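Long-range contacts in autoinducer 2 sensor kinase/phosphatase luxQ (Vibrio cholerae, PDB 3C38), which binds the complex of autoinducer 2 with LuxP and, as an inner-membrane histidine kinase and phosphatase, passes the quorum signal through LuxU to LuxO: residues Leu53-Leu57 and Ser142-Ala146; Pro81-Ser87 and Tyr154-Val160. All blocks are in the same frame, centred on the assembly; numbering follows the deposited sequence.

Both interactions lie in the periplasmic sensor region of LuxQ, in and around its five-stranded antiparallel sheet. Interaction 2 joins strands 83-88 and 153-160 within that sheet. Interaction 1 packs helix 51-58 against the end of strand 134-143, the neighbour of 153-160 on its other side, and the loop residues that follow. Their centres are about 16 Å apart, yet their residues touch: Leu143 CD1 lies 3.6 Å from Ile86 CG2, and the same methyl is 3.8 Å from Tyr154 C. Leu143 thus links the helix packing to the paired strands, with Ile86 also touched by Leu53 and Leu57.

Interaction 1 of 2, residues Leu53-Leu57 and Ser142-Ala146; sequences LINAL and SLIEA
Leu143 meets Leu53, Ile54 and Leu57 in an apolar contact at the end of strand 134-143. Its two methyls part company: CD2 turns to Leu53, where CD2 to CD2 is 3.5 Å, while CD1 reaches Leu57 CD2 at 3.8 Å. Both helix leucines cross Leu143 at about a right angle, so each pair touches by a single methyl of either residue. Ile54 meets the base of the same side chain, its CD1 standing 3.9 Å from Leu143 CB. In Leu53 and Leu57, one helical turn apart, CG lies anti to the backbone N (chi1 171° and 180°), which sends both branched ends off the helix in the same sense, one to each methyl of Leu143.

The arrangement is that of a helix laid against the end of an antiparallel sheet. The sheet has the strand order 2-1-5-4-3 of PAS-like sensor folds, consistent with membership of the Cache clan, and strand 134-143 is the fourth of its five strands along the chain. Helix 51-58 also contacts the first of them, since Leu53 and Leu57 both touch Ile86. Helix 65-74 also packs on these leucines, Phe68 and Phe69 on Leu53 and Leu65 on Leu57.

Beyond the strand, the loop residues carry the contact. The backbones are nearest where Ile54 CA and Glu145 CA stand 6.3 Å apart, and the Glu145 side chain, bent at chi2, crosses Ile54 with its CB 3.9 Å from Ile54 CG2. The closer approaches of Ile54 to Ile144 and Glu145 are too short in the model to be trusted. Ile144 itself points its CB away from the helix and packs on Gln150.

Polar bonding belongs to the surroundings: the backbone of Leu143 pairs with Val152 and Gly153, and Asn55 O accepts a bond from Ser59 OG.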
loop_
_atom_site.group_PDB
_atom_site.type_symbol
_atom_site.label_atom_id
_atom_site.label_comp_id
_atom_site.label_asym_id
_atom_site.label_seq_id
_atom_site.Cartn_x
_atom_site.Cartn_y
_atom_site.Cartn_z
ATOM N N LEU A 53 -13.440 -6.337 -17.698
ATOM C CA LEU A 53 -12.002 -6.469 -17.526
ATOM C C LEU A 53 -11.501 -7.703 -18.258
ATOM O O LEU A 53 -10.578 -7.622 -19.066
ATOM C CB LEU A 53 -11.637 -6.580 -16.043
ATOM C CG LEU A 53 -10.172 -6.943 -15.757
ATOM C CD1 LEU A 53 -9.250 -5.916 -16.389
ATOM C CD2 LEU A 53 -9.937 -7.016 -14.257
ATOM N N ILE A 54 -12.118 -8.845 -17.978
ATOM C CA ILE A 54 -11.707 -10.095 -18.598
ATOM C C ILE A 54 -11.697 -10.058 -20.122
ATOM O O ILE A 54 -10.737 -10.518 -20.743
ATOM C CB ILE A 54 -12.592 -11.269 -18.141
ATOM C CG1 ILE A 54 -12.476 -11.454 -16.629
ATOM C CG2 ILE A 54 -12.148 -12.546 -18.826
ATOM C CD1 ILE A 54 -11.092 -11.861 -16.163
ATOM N N ASN A 55 -12.741 -9.515 -20.741
ATOM C CA ASN A 55 -12.754 -9.486 -22.198
ATOM C C ASN A 55 -11.816 -8.410 -22.741
ATOM O O ASN A 55 -11.086 -8.647 -23.708
ATOM C CB ASN A 55 -14.189 -9.312 -22.743
ATOM C CG ASN A 55 -14.602 -7.853 -22.915
ATOM O OD1 ASN A 55 -13.966 -7.090 -23.650
ATOM N ND2 ASN A 55 -15.689 -7.466 -22.255
ATOM N N ALA A 56 -11.819 -7.234 -22.120
ATOM C CA ALA A 56 -10.940 -6.160 -22.567
ATOM C C ALA A 56 -9.528 -6.718 -22.582
ATOM O O ALA A 56 -8.710 -6.364 -23.434
ATOM C CB ALA A 56 -11.025 -4.973 -21.614
ATOM N N LEU A 57 -9.263 -7.614 -21.636
ATOM C CA LEU A 57 -7.962 -8.247 -21.503
ATOM C C LEU A 57 -7.709 -9.272 -22.596
ATOM O O LEU A 57 -6.790 -9.108 -23.391
ATOM C CB LEU A 57 -7.836 -8.931 -20.141
ATOM C CG LEU A 57 -6.502 -9.637 -19.883
ATOM C CD1 LEU A 57 -5.375 -8.615 -19.798
ATOM C CD2 LEU A 57 -6.592 -10.430 -18.602
ATOM N N SER A 142 -6.459 -13.490 -9.046
ATOM C CA SER A 142 -6.633 -14.261 -10.276
ATOM C C SER A 142 -7.683 -13.672 -11.206
ATOM O O SER A 142 -8.728 -13.209 -10.762
ATOM C CB SER A 142 -7.022 -15.697 -9.924
ATOM O OG SER A 142 -6.194 -16.205 -8.883
ATOM N N LEU A 143 -7.392 -13.681 -12.502
ATOM C CA LEU A 143 -8.322 -13.176 -13.509
ATOM C C LEU A 143 -8.800 -14.390 -14.292
ATOM O O LEU A 143 -8.112 -14.871 -15.194
ATOM C CB LEU A 143 -7.628 -12.193 -14.455
ATOM C CG LEU A 143 -7.186 -10.867 -13.843
ATOM C CD1 LEU A 143 -6.367 -10.078 -14.849
ATOM C CD2 LEU A 143 -8.412 -10.073 -13.410
ATOM N N ILE A 144 -9.974 -14.891 -13.929
ATOM C CA ILE A 144 -10.544 -16.061 -14.579
ATOM C C ILE A 144 -11.585 -15.656 -15.615
ATOM O O ILE A 144 -12.045 -14.515 -15.630
ATOM C CB ILE A 144 -11.141 -16.997 -13.520
ATOM C CG1 ILE A 144 -10.011 -17.452 -12.593
ATOM C CG2 ILE A 144 -11.808 -18.197 -14.174
ATOM C CD1 ILE A 144 -10.460 -18.090 -11.302
ATOM N N GLU A 145 -11.956 -16.576 -16.492
ATOM C CA GLU A 145 -12.919 -16.224 -17.519
ATOM C C GLU A 145 -14.239 -16.979 -17.425
ATOM O O GLU A 145 -14.294 -18.104 -16.925
ATOM C CB GLU A 145 -12.294 -16.428 -18.893
ATOM C CG GLU A 145 -12.769 -15.425 -19.910
ATOM C CD GLU A 145 -13.328 -16.079 -21.137
ATOM O OE1 GLU A 145 -13.174 -17.313 -21.271
ATOM O OE2 GLU A 145 -13.915 -15.360 -21.971
ATOM N N ALA A 146 -15.297 -16.338 -17.916
ATOM C CA ALA A 146 -16.646 -16.893 -17.901
ATOM C C ALA A 146 -16.728 -18.419 -17.972
ATOM O O ALA A 146 -16.432 -19.027 -19.006
ATOM C CB ALA A 146 -17.467 -16.274 -19.029
#

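Interaction 2 of 2, residues Pro81-Ser87 and Tyr154-Val160; sequences PDLRFIS and YLYVGIV
Phe85 and Tyr156 face each other as a hydrogen-bonded antiparallel pair, and their side chains pack on the same face of the sheet. Tyr156 CB sits over the phenylalanine ring in a CH-pi contact, 3.5 Å from its centroid. The two ring planes are nearly parallel (11°) but slid apart, with centroids 4.7 Å from each other and little overlap. Phe85 chi1 of 70° places CG between its own N and carbonyl carbon, tipping the ring toward the opposite strand. Beside it, Ser87 CB reaches Tyr156 CE1 at 3.4 Å.

The backbone ladder holds this register, with paired bonds at Phe85-Tyr156 and Ser87-Tyr154. At the other end a classic beta bulge brings Asp82 N and Leu83 N onto Gly158 O, at 2.8 Å and 3.3 Å. Asp82 OD2 then takes Val160 N at 2.7 Å, met on its anti side and 17° out of the carboxylate plane.

On the reverse face Arg84 CG runs alongside Val157 CG1, while its guanidinium, with Pro81 CD over one face, forms a salt bridge to Asp73. Helix 22-47 packs on Val157 and Ile159; helix 106-115 covers Phe85, Ser87 and Tyr156.

A carboxylate gripping a main-chain N-H thus continues the pairing past the bulge, and Asp73 supplies the buried Arg84 with a counter-charge, which probably offsets the cost of burying its positive charge.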
loop_
_atom_site.group_PDB
_atom_site.type_symbol
_atom_site.label_atom_id
_atom_site.label_comp_id
_atom_site.label_asym_id
_atom_site.label_seq_id
_atom_site.Cartn_x
_atom_site.Cartn_y
_atom_site.Cartn_z
ATOM N N PRO A 81 -5.664 2.080 -5.849
ATOM C CA PRO A 81 -4.315 1.631 -5.472
ATOM C C PRO A 81 -3.341 2.632 -6.098
ATOM O O PRO A 81 -3.743 3.420 -6.947
ATOM C CB PRO A 81 -4.190 0.261 -6.139
ATOM C CG PRO A 81 -5.567 -0.022 -6.764
ATOM C CD PRO A 81 -6.169 1.316 -6.999
ATOM N N ASP A 82 -2.075 2.618 -5.697
ATOM C CA ASP A 82 -1.122 3.553 -6.292
ATOM C C ASP A 82 -0.627 3.006 -7.620
ATOM O O ASP A 82 -0.170 3.753 -8.485
ATOM C CB ASP A 82 0.067 3.806 -5.363
ATOM C CG ASP A 82 -0.345 4.471 -4.065
ATOM O OD1 ASP A 82 -1.377 5.172 -4.066
ATOM O OD2 ASP A 82 0.357 4.305 -3.047
ATOM N N LEU A 83 -0.720 1.695 -7.782
ATOM C CA LEU A 83 -0.285 1.075 -9.019
ATOM C C LEU A 83 -0.975 -0.254 -9.282
ATOM O O LEU A 83 -1.254 -1.042 -8.362
ATOM C CB LEU A 83 1.247 0.906 -9.029
ATOM C CG LEU A 83 1.944 0.030 -7.989
ATOM C CD1 LEU A 83 1.946 -1.409 -8.473
ATOM C CD2 LEU A 83 3.379 0.499 -7.794
ATOM N N ARG A 84 -1.264 -0.476 -10.558
ATOM C CA ARG A 84 -1.913 -1.689 -11.024
ATOM C C ARG A 84 -1.194 -2.199 -12.263
ATOM O O ARG A 84 -0.702 -1.417 -13.070
ATOM C CB ARG A 84 -3.359 -1.412 -11.443
ATOM C CG ARG A 84 -4.368 -1.118 -10.357
ATOM C CD ARG A 84 -5.744 -1.498 -10.888
ATOM N NE ARG A 84 -6.859 -1.054 -10.059
ATOM C CZ ARG A 84 -7.324 0.192 -10.033
ATOM N NH1 ARG A 84 -6.769 1.133 -10.792
ATOM N NH2 ARG A 84 -8.355 0.496 -9.255
ATOM N N PHE A 85 -1.137 -3.514 -12.412
ATOM C CA PHE A 85 -0.555 -4.113 -13.602
ATOM C C PHE A 85 -1.033 -5.561 -13.670
ATOM O O PHE A 85 -1.281 -6.195 -12.640
ATOM C CB PHE A 85 0.981 -3.994 -13.602
ATOM C CG PHE A 85 1.667 -4.844 -12.585
ATOM C CD1 PHE A 85 1.845 -6.205 -12.803
ATOM C CD2 PHE A 85 2.147 -4.282 -11.404
ATOM C CE1 PHE A 85 2.492 -6.987 -11.870
ATOM C CE2 PHE A 85 2.798 -5.058 -10.458
ATOM C CZ PHE A 85 2.972 -6.414 -10.689
ATOM N N ILE A 86 -1.201 -6.067 -14.889
ATOM C CA ILE A 86 -1.676 -7.432 -15.089
ATOM C C ILE A 86 -0.569 -8.339 -15.607
ATOM O O ILE A 86 0.109 -8.015 -16.581
ATOM C CB ILE A 86 -2.863 -7.453 -16.076
ATOM C CG1 ILE A 86 -4.014 -6.621 -15.513
ATOM C CG2 ILE A 86 -3.332 -8.880 -16.311
ATOM C CD1 ILE A 86 -5.183 -6.482 -16.458
ATOM N N SER A 87 -0.393 -9.473 -14.939
ATOM C CA SER A 87 0.629 -10.438 -15.310
ATOM C C SER A 87 0.062 -11.739 -15.878
ATOM O O SER A 87 -1.082 -12.114 -15.627
ATOM C CB SER A 87 1.507 -10.781 -14.100
ATOM O OG SER A 87 1.448 -12.172 -13.781
ATOM N N TYR A 154 -3.354 -12.279 -14.036
ATOM C CA TYR A 154 -3.423 -11.860 -12.650
ATOM C C TYR A 154 -3.364 -10.345 -12.572
ATOM O O TYR A 154 -2.635 -9.693 -13.332
ATOM C CB TYR A 154 -2.264 -12.467 -11.865
ATOM C CG TYR A 154 -2.472 -13.917 -11.504
ATOM C CD1 TYR A 154 -3.275 -14.271 -10.420
ATOM C CD2 TYR A 154 -1.889 -14.941 -12.255
ATOM C CE1 TYR A 154 -3.492 -15.607 -10.086
ATOM C CE2 TYR A 154 -2.104 -16.287 -11.931
ATOM C CZ TYR A 154 -2.909 -16.606 -10.844
ATOM O OH TYR A 154 -3.131 -17.919 -10.506
ATOM N N LEU A 155 -4.167 -9.787 -11.672
ATOM C CA LEU A 155 -4.193 -8.351 -11.465
ATOM C C LEU A 155 -3.436 -8.085 -10.170
ATOM O O LEU A 155 -3.731 -8.666 -9.113
ATOM C CB LEU A 155 -5.630 -7.823 -11.354
ATOM C CG LEU A 155 -5.749 -6.328 -11.023
ATOM C CD1 LEU A 155 -5.011 -5.516 -12.061
ATOM C CD2 LEU A 155 -7.216 -5.913 -10.970
ATOM N N TYR A 156 -2.431 -7.227 -10.272
ATOM C CA TYR A 156 -1.624 -6.864 -9.124
ATOM C C TYR A 156 -1.929 -5.414 -8.786
ATOM O O TYR A 156 -1.988 -4.561 -9.675
ATOM C CB TYR A 156 -0.127 -6.995 -9.452
ATOM C CG TYR A 156 0.402 -8.409 -9.596
ATOM C CD1 TYR A 156 0.126 -9.181 -10.727
ATOM C CD2 TYR A 156 1.204 -8.964 -8.605
ATOM C CE1 TYR A 156 0.653 -10.482 -10.857
ATOM C CE2 TYR A 156 1.723 -10.247 -8.722
ATOM C CZ TYR A 156 1.448 -10.997 -9.843
ATOM O OH TYR A 156 1.972 -12.262 -9.919
ATOM N N VAL A 157 -2.146 -5.143 -7.505
ATOM C CA VAL A 157 -2.399 -3.784 -7.048
ATOM C C VAL A 157 -1.402 -3.513 -5.936
ATOM O O VAL A 157 -1.066 -4.408 -5.147
ATOM C CB VAL A 157 -3.841 -3.596 -6.480
ATOM C CG1 VAL A 157 -4.871 -3.978 -7.541
ATOM C CG2 VAL A 157 -4.029 -4.420 -5.219
ATOM N N GLY A 158 -0.918 -2.282 -5.874
ATOM C CA GLY A 158 0.035 -1.954 -4.834
ATOM C C GLY A 158 -0.197 -0.590 -4.219
ATOM O O GLY A 158 -0.796 0.290 -4.852
ATOM N N ILE A 159 0.261 -0.446 -2.977
ATOM C CA ILE A 159 0.194 0.800 -2.223
ATOM C C ILE A 159 1.633 1.158 -1.896
ATOM O O ILE A 159 2.324 0.377 -1.242
ATOM C CB ILE A 159 -0.510 0.638 -0.872
ATOM C CG1 ILE A 159 -1.950 0.199 -1.064
ATOM C CG2 ILE A 159 -0.513 1.956 -0.134
ATOM C CD1 ILE A 159 -2.609 -0.192 0.259
ATOM N N VAL A 160 2.093 2.321 -2.345
ATOM C CA VAL A 160 3.458 2.739 -2.048
ATOM C C VAL A 160 3.451 3.491 -0.725
ATOM O O VAL A 160 2.749 4.495 -0.575
ATOM C CB VAL A 160 4.030 3.666 -3.144
ATOM C CG1 VAL A 160 5.426 4.163 -2.718
ATOM C CG2 VAL A 160 4.104 2.924 -4.472
#